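Local coordinates for protein FkbI (Streptomyces hygroscopicus, PDB 1R2J) that acts as an FAD-dependent acyl-ACP dehydrogenase in biosynthesis of the methoxymalonyl extender unit of the polyketide FK520, at the flavin-adenine dinucleotide site. Residues are numbered along the deposited sequence; one frame, centred on the assembly and turned at random.

The flavin-adenine dinucleotide site. Residues 109-112, 117-118, 141-144, 191, 342, 345-346, 349, 351-352. With FAD (flavin-adenine dinucleotide), chain B.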
ATOM      1  N   VAL A 109      -7.431   2.720  -5.436  1.00 26.18           N
ATOM      2  CA  VAL A 109      -7.131   2.200  -6.760  1.00 25.85           C
ATOM      3  C   VAL A 109      -7.622   0.758  -6.857  1.00 26.23           C
ATOM      4  O   VAL A 109      -7.137  -0.111  -6.143  1.00 24.40           O
ATOM      5  CB  VAL A 109      -5.613   2.229  -7.022  1.00 26.99           C
ATOM      6  CG1 VAL A 109      -5.330   1.920  -8.484  1.00 26.71           C
ATOM      7  CG2 VAL A 109      -5.045   3.581  -6.623  1.00 26.08           C
ATOM      8  N   GLY A 110      -8.582   0.509  -7.741  1.00 25.88           N
ATOM      9  CA  GLY A 110      -9.112  -0.833  -7.892  1.00 26.30           C
ATOM     10  C   GLY A 110      -8.914  -1.406  -9.280  1.00 26.97           C
ATOM     11  O   GLY A 110      -9.407  -0.861 -10.270  1.00 27.65           O
ATOM     12  N   PHE A 111      -8.175  -2.505  -9.358  1.00 27.25           N
ATOM     13  CA  PHE A 111      -7.929  -3.174 -10.628  1.00 26.18           C
ATOM     14  C   PHE A 111      -8.252  -4.657 -10.492  1.00 26.52           C
ATOM     15  O   PHE A 111      -8.667  -5.313 -11.449  1.00 25.40           O
ATOM     16  CB  PHE A 111      -6.473  -2.970 -11.076  1.00 28.86           C
ATOM     17  CG  PHE A 111      -5.457  -3.114  -9.968  1.00 29.58           C
ATOM     18  CD1 PHE A 111      -4.973  -4.364  -9.601  1.00 31.76           C
ATOM     19  CD2 PHE A 111      -4.994  -1.991  -9.286  1.00 31.46           C
ATOM     20  CE1 PHE A 111      -4.035  -4.495  -8.563  1.00 33.01           C
ATOM     21  CE2 PHE A 111      -4.061  -2.107  -8.250  1.00 32.83           C
ATOM     22  CZ  PHE A 111      -3.580  -3.361  -7.886  1.00 32.75           C
ATOM     23  N   SER A 112      -8.082  -5.177  -9.285  1.00 23.57           N
ATOM     24  CA  SER A 112      -8.355  -6.579  -9.028  1.00 26.50           C
ATOM     25  C   SER A 112      -9.844  -6.937  -9.104  1.00 24.82           C
ATOM     26  O   SER A 112     -10.706  -6.133  -8.760  1.00 22.65           O
ATOM     27  CB  SER A 112      -7.813  -6.962  -7.657  1.00 26.77           C
ATOM     28  OG  SER A 112      -8.233  -8.278  -7.351  1.00 36.29           O
ATOM     29  N   GLY A 117      -6.850 -11.943 -10.183  1.00 25.11           N
ATOM     30  CA  GLY A 117      -6.021 -11.568  -9.051  1.00 24.73           C
ATOM     31  C   GLY A 117      -4.590 -11.396  -9.510  1.00 24.16           C
ATOM     32  O   GLY A 117      -4.163 -10.295  -9.848  1.00 22.60           O
ATOM     33  N   SER A 118      -3.839 -12.487  -9.526  1.00 23.82           N
ATOM     34  CA  SER A 118      -2.464 -12.431  -9.984  1.00 24.22           C
ATOM     35  C   SER A 118      -2.492 -12.176 -11.494  1.00 24.68           C
ATOM     36  O   SER A 118      -1.574 -11.571 -12.041  1.00 24.49           O
ATOM     37  CB  SER A 118      -1.750 -13.751  -9.677  1.00 22.66           C
ATOM     38  OG  SER A 118      -1.659 -13.961  -8.274  1.00 23.88           O
ATOM     39  N   VAL A 141     -12.577  -6.001  -6.403  1.00 25.44           N
ATOM     40  CA  VAL A 141     -12.587  -6.610  -5.084  1.00 24.27           C
ATOM     41  C   VAL A 141     -11.435  -6.130  -4.220  1.00 22.83           C
ATOM     42  O   VAL A 141     -10.406  -5.680  -4.730  1.00 21.79           O
ATOM     43  CB  VAL A 141     -12.498  -8.147  -5.179  1.00 25.58           C
ATOM     44  CG1 VAL A 141     -13.730  -8.700  -5.878  1.00 23.96           C
ATOM     45  CG2 VAL A 141     -11.218  -8.546  -5.920  1.00 22.69           C
ATOM     46  N   TRP A 142     -11.627  -6.213  -2.907  1.00 21.33           N
ATOM     47  CA  TRP A 142     -10.599  -5.829  -1.946  1.00 22.54           C
ATOM     48  C   TRP A 142      -9.915  -4.484  -2.130  1.00 24.29           C
ATOM     49  O   TRP A 142      -8.764  -4.329  -1.733  1.00 27.78           O
ATOM     50  CB  TRP A 142      -9.514  -6.902  -1.911  1.00 20.72           C
ATOM     51  CG  TRP A 142      -9.852  -8.042  -1.052  1.00 21.24           C
ATOM     52  CD1 TRP A 142     -10.504  -9.185  -1.413  1.00 20.81           C
ATOM     53  CD2 TRP A 142      -9.570  -8.160   0.342  1.00 20.10           C
ATOM     54  NE1 TRP A 142     -10.642 -10.012  -0.326  1.00 19.74           N
ATOM     55  CE2 TRP A 142     -10.076  -9.407   0.766  1.00 22.01           C
ATOM     56  CE3 TRP A 142      -8.937  -7.332   1.277  1.00 21.08           C
ATOM     57  CZ2 TRP A 142      -9.968  -9.849   2.088  1.00 21.54           C
ATOM     58  CZ3 TRP A 142      -8.829  -7.770   2.590  1.00 22.16           C
ATOM     59  CH2 TRP A 142      -9.343  -9.020   2.982  1.00 22.85           C
ATOM     60  N   THR A 143     -10.602  -3.509  -2.707  1.00 24.28           N
ATOM     61  CA  THR A 143      -9.997  -2.199  -2.923  1.00 23.94           C
ATOM     62  C   THR A 143      -9.649  -1.501  -1.611  1.00 24.17           C
ATOM     63  O   THR A 143     -10.533  -1.153  -0.829  1.00 24.99           O
ATOM     64  CB  THR A 143     -10.935  -1.295  -3.734  1.00 22.42           C
ATOM     65  OG1 THR A 143     -11.437  -2.030  -4.855  1.00 21.84           O
ATOM     66  CG2 THR A 143     -10.185  -0.075  -4.246  1.00 23.89           C
ATOM     67  N   THR A 144      -8.356  -1.292  -1.377  1.00 23.73           N
ATOM     68  CA  THR A 144      -7.895  -0.637  -0.155  1.00 23.41           C
ATOM     69  C   THR A 144      -8.330   0.822  -0.041  1.00 24.30           C
ATOM     70  O   THR A 144      -8.269   1.573  -1.016  1.00 24.09           O
ATOM     71  CB  THR A 144      -6.359  -0.676  -0.048  1.00 23.69           C
ATOM     72  OG1 THR A 144      -5.919  -2.036   0.032  1.00 21.06           O
ATOM     73  CG2 THR A 144      -5.897   0.081   1.197  1.00 20.76           C
ATOM     74  N   HIS A 191     -10.997  -1.754   3.373  1.00 25.03           N
ATOM     75  CA  HIS A 191     -11.090  -2.555   2.151  1.00 23.09           C
ATOM     76  C   HIS A 191     -12.556  -2.669   1.761  1.00 23.06           C
ATOM     77  O   HIS A 191     -13.424  -2.783   2.617  1.00 20.99           O
ATOM     78  CB  HIS A 191     -10.550  -3.968   2.395  1.00 23.61           C
ATOM     79  CG  HIS A 191      -9.232  -3.996   3.101  1.00 22.80           C
ATOM     80  ND1 HIS A 191      -8.054  -3.623   2.492  1.00 24.34           N
ATOM     81  CD2 HIS A 191      -8.914  -4.303   4.379  1.00 21.57           C
ATOM     82  CE1 HIS A 191      -7.066  -3.695   3.366  1.00 22.63           C
ATOM     83  NE2 HIS A 191      -7.562  -4.105   4.519  1.00 24.81           N
ATOM     84  N   LEU A 342      -0.203 -10.751   4.840  1.00 19.16           N
ATOM     85  CA  LEU A 342      -0.938 -10.169   3.721  1.00 20.90           C
ATOM     86  C   LEU A 342      -0.011  -9.507   2.699  1.00 20.64           C
ATOM     87  O   LEU A 342      -0.259  -9.582   1.499  1.00 20.92           O
ATOM     88  CB  LEU A 342      -1.977  -9.167   4.247  1.00 22.84           C
ATOM     89  CG  LEU A 342      -3.453  -9.605   4.185  1.00 26.55           C
ATOM     90  CD1 LEU A 342      -3.590 -11.096   4.471  1.00 26.61           C
ATOM     91  CD2 LEU A 342      -4.269  -8.787   5.183  1.00 27.07           C
ATOM     92  N   ILE A 345       1.248 -11.585  -0.061  1.00 18.34           N
ATOM     93  CA  ILE A 345       0.219 -11.919  -1.037  1.00 18.84           C
ATOM     94  C   ILE A 345      -0.118 -10.799  -2.033  1.00 19.63           C
ATOM     95  O   ILE A 345      -0.316 -11.073  -3.216  1.00 19.26           O
ATOM     96  CB  ILE A 345      -1.080 -12.352  -0.294  1.00 20.22           C
ATOM     97  CG1 ILE A 345      -0.803 -13.613   0.537  1.00 18.01           C
ATOM     98  CG2 ILE A 345      -2.213 -12.578  -1.290  1.00 19.63           C
ATOM     99  CD1 ILE A 345      -1.813 -13.856   1.665  1.00 20.78           C
ATOM    100  N   ILE A 346      -0.168  -9.547  -1.565  1.00 20.75           N
ATOM    101  CA  ILE A 346      -0.522  -8.410  -2.433  1.00 21.65           C
ATOM    102  C   ILE A 346       0.626  -7.738  -3.196  1.00 22.83           C
ATOM    103  O   ILE A 346       1.797  -7.999  -2.931  1.00 22.11           O
ATOM    104  CB  ILE A 346      -1.269  -7.313  -1.625  1.00 21.49           C
ATOM    105  CG1 ILE A 346      -0.278  -6.425  -0.853  1.00 21.61           C
ATOM    106  CG2 ILE A 346      -2.196  -7.967  -0.639  1.00 23.35           C
ATOM    107  CD1 ILE A 346      -0.941  -5.218  -0.154  1.00 22.19           C
ATOM    108  N   SER A 349       2.298 -11.250  -5.629  1.00 19.51           N
ATOM    109  CA  SER A 349       2.584 -12.277  -4.623  1.00 19.72           C
ATOM    110  C   SER A 349       4.024 -12.762  -4.699  1.00 19.51           C
ATOM    111  O   SER A 349       4.696 -12.590  -5.718  1.00 20.48           O
ATOM    112  CB  SER A 349       1.669 -13.482  -4.825  1.00 18.72           C
ATOM    113  OG  SER A 349       2.110 -14.237  -5.947  1.00 15.66           O
ATOM    114  N   GLU A 351       5.051 -15.580  -5.179  1.00 17.41           N
ATOM    115  CA  GLU A 351       5.178 -16.456  -6.341  1.00 19.48           C
ATOM    116  C   GLU A 351       5.341 -15.663  -7.628  1.00 17.79           C
ATOM    117  O   GLU A 351       6.193 -15.988  -8.441  1.00 17.82           O
ATOM    118  CB  GLU A 351       3.973 -17.395  -6.467  1.00 18.43           C
ATOM    119  CG  GLU A 351       3.915 -18.474  -5.395  1.00 18.96           C
ATOM    120  CD  GLU A 351       3.741 -17.888  -4.012  1.00 20.18           C
ATOM    121  OE1 GLU A 351       2.841 -17.032  -3.863  1.00 18.64           O
ATOM    122  OE2 GLU A 351       4.498 -18.277  -3.083  1.00 18.54           O
ATOM    123  N   MET A 352       4.528 -14.628  -7.812  1.00 19.23           N
ATOM    124  CA  MET A 352       4.628 -13.810  -9.014  1.00 19.90           C
ATOM    125  C   MET A 352       5.950 -13.040  -9.023  1.00 20.19           C
ATOM    126  O   MET A 352       6.544 -12.834 -10.081  1.00 21.62           O
ATOM    127  CB  MET A 352       3.443 -12.843  -9.112  1.00 20.06           C
ATOM    128  CG  MET A 352       2.112 -13.533  -9.377  1.00 23.55           C
ATOM    129  SD  MET A 352       2.237 -14.746 -10.729  1.00 24.97           S
ATOM    130  CE  MET A 352       2.354 -13.648 -12.115  1.00 21.72           C
TER
HETATM  131  PA  FAD B 399      -4.778 -15.907  -6.923  1.00 31.55           P
HETATM  132  O1A FAD B 399      -4.262 -14.707  -7.569  1.00 29.27           O
HETATM  133  O2A FAD B 399      -6.139 -16.550  -6.864  1.00 28.05           O
HETATM  134  O5B FAD B 399      -4.039 -16.405  -5.681  1.00 31.78           O
HETATM  135  C5B FAD B 399      -3.199 -17.372  -6.174  1.00 26.42           C
HETATM  136  C4B FAD B 399      -2.261 -18.063  -5.245  1.00 24.70           C
HETATM  137  O4B FAD B 399      -1.687 -18.819  -6.368  1.00 21.89           O
HETATM  138  C3B FAD B 399      -1.214 -17.081  -4.823  1.00 24.40           C
HETATM  139  O3B FAD B 399      -0.540 -17.598  -3.724  1.00 23.93           O
HETATM  140  C2B FAD B 399      -0.350 -16.934  -5.984  1.00 22.23           C
HETATM  141  O2B FAD B 399       1.024 -16.494  -5.820  1.00 22.98           O
HETATM  142  C1B FAD B 399      -0.414 -18.319  -6.692  1.00 22.80           C
HETATM  143  N9A FAD B 399      -0.313 -18.181  -8.107  1.00 23.00           N
HETATM  144  C8A FAD B 399      -1.209 -17.639  -9.067  1.00 22.53           C
HETATM  145  N7A FAD B 399      -0.788 -17.663 -10.297  1.00 21.89           N
HETATM  146  C5A FAD B 399       0.461 -18.248 -10.218  1.00 22.99           C
HETATM  147  C6A FAD B 399       1.430 -18.566 -11.175  1.00 23.23           C
HETATM  148  N6A FAD B 399       1.266 -18.321 -12.482  1.00 22.24           N
HETATM  149  N1A FAD B 399       2.601 -19.159 -10.742  1.00 22.18           N
HETATM  150  C2A FAD B 399       2.802 -19.422  -9.430  1.00 22.09           C
HETATM  151  N3A FAD B 399       1.897 -19.147  -8.400  1.00 20.71           N
HETATM  152  C4A FAD B 399       0.735 -18.543  -8.955  1.00 22.79           C
HETATM  153  N1  FAD B 399      -6.341  -5.258  -5.226  1.00 27.81           N
HETATM  154  C2  FAD B 399      -6.523  -4.029  -5.865  1.00 29.57           C
HETATM  155  O2  FAD B 399      -6.765  -3.947  -7.084  1.00 27.98           O
HETATM  156  N3  FAD B 399      -6.440  -2.861  -5.120  1.00 28.64           N
HETATM  157  C4  FAD B 399      -6.189  -2.801  -3.725  1.00 28.35           C
HETATM  158  O4  FAD B 399      -6.136  -1.676  -3.142  1.00 26.77           O
HETATM  159  C4X FAD B 399      -6.035  -4.024  -3.113  1.00 28.10           C
HETATM  160  N5  FAD B 399      -5.801  -3.984  -1.672  1.00 29.92           N
HETATM  161  C5X FAD B 399      -5.668  -5.214  -0.993  1.00 29.96           C
HETATM  162  C6  FAD B 399      -5.462  -5.274   0.411  1.00 31.03           C
HETATM  163  C7  FAD B 399      -5.362  -6.488   1.155  1.00 30.58           C
HETATM  164  C7M FAD B 399      -5.148  -6.453   2.666  1.00 31.06           C
HETATM  165  C8  FAD B 399      -5.485  -7.714   0.443  1.00 31.27           C
HETATM  166  C8M FAD B 399      -5.433  -9.080   1.104  1.00 31.24           C
HETATM  167  C9  FAD B 399      -5.663  -7.711  -0.917  1.00 31.59           C
HETATM  168  C9A FAD B 399      -5.736  -6.486  -1.676  1.00 32.09           C
HETATM  169  N10 FAD B 399      -5.939  -6.433  -3.153  1.00 31.44           N
HETATM  170  C10 FAD B 399      -6.107  -5.239  -3.865  1.00 29.90           C
HETATM  171  C1' FAD B 399      -5.896  -7.745  -3.636  1.00 34.82           C
HETATM  172  C2' FAD B 399      -4.379  -8.188  -4.049  1.00 37.60           C
HETATM  173  O2' FAD B 399      -4.324  -7.606  -5.383  1.00 33.75           O
HETATM  174  C3' FAD B 399      -4.463  -9.602  -4.202  1.00 39.99           C
HETATM  175  O3' FAD B 399      -3.714 -10.225  -3.129  1.00 44.80           O
HETATM  176  C4' FAD B 399      -4.047 -10.534  -5.367  1.00 39.54           C
HETATM  177  O4' FAD B 399      -4.398 -10.224  -6.689  1.00 42.93           O
HETATM  178  C5' FAD B 399      -4.805 -11.667  -4.859  1.00 39.46           C
HETATM  179  O5' FAD B 399      -5.388 -12.467  -5.841  1.00 34.76           O
HETATM  180  P   FAD B 399      -6.379 -13.623  -5.279  1.00 34.54           P
HETATM  181  O1P FAD B 399      -6.662 -13.118  -6.537  1.00 35.96           O
HETATM  182  O2P FAD B 399      -7.484 -14.664  -5.608  1.00 38.58           O
HETATM  183  O3P FAD B 399      -5.626 -14.848  -6.038  1.00 32.22           O
HETATM  184  O   HOH W   1      -6.447   1.358  -3.236  1.00 21.03           O
HETATM  185  O   HOH W   2      -4.124  -7.827  -8.491  1.00 26.07           O
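The FAD site of this acyl-CoA dehydrogenase-family fold reads the pyrimidine end of the isoalloxazine mostly with backbone. Flavin N3 gives its hydrogen to Val109 O in the plane of that carbonyl (3.0 Å), while carbonyl oxygen O2 takes two N-H groups, from Phe111 and Ser112, the latter at 2.8 Å. Such donors would probably stabilise negative charge gathering at the N1-C2-O2 edge on reduction. On the other carbonyl, O4 accepts from Thr144 N, and water 1 ties it to Val109 N and Thr144 O. Thr144 OG1, anti to its own carbonyl carbon (chi1 -63°), donates to the redox nitrogen N5 at 2.6 Å.

Farther along, Ser118 grips the adenosine-side phosphate oxygen O1A twice, through its backbone N and through OG (2.8 Å). Water 2 joins ribityl hydroxyls O2' and O4' to Gly117 O. At the adenosine ribose, the 2'-hydroxyl O2B donates to Glu351 OE1 on the anti lone pair (2.7 Å) and pairs with Ser349 OG, which is itself positioned by Met352 N.

Phe111 occupies the crowded first-torsion position, CG between backbone N and carbonyl carbon (chi1 43°), which turns its ring so that FAD O2 sits over the centre of one face, 3.0 Å above the phenyl plane. An alanine here, stripped of the aromatic ring, would probably loosen the packing against O2 at the pyrimidine end, although the backbone N-H could still donate.

The dimethylbenzene end lies between Trp142 and Ile346. Trp142 lays the CE3-CZ3 rim of its indole against one face, CE3 nearest C8 and C7, tilted rather than fully stacked, and on the opposite face Ile346 points CG2 at the ring, 3.7 Å from its centroid. The His191 ring stands edge-to-face to the FAD ring C5X-C6-C7-C8-C9-C9A, the two planes 78° apart, with CE1 toward methyl C7M. Leu342 reaches that same methyl with the tip of one branch, CD2 to C7M at 3.5 Å.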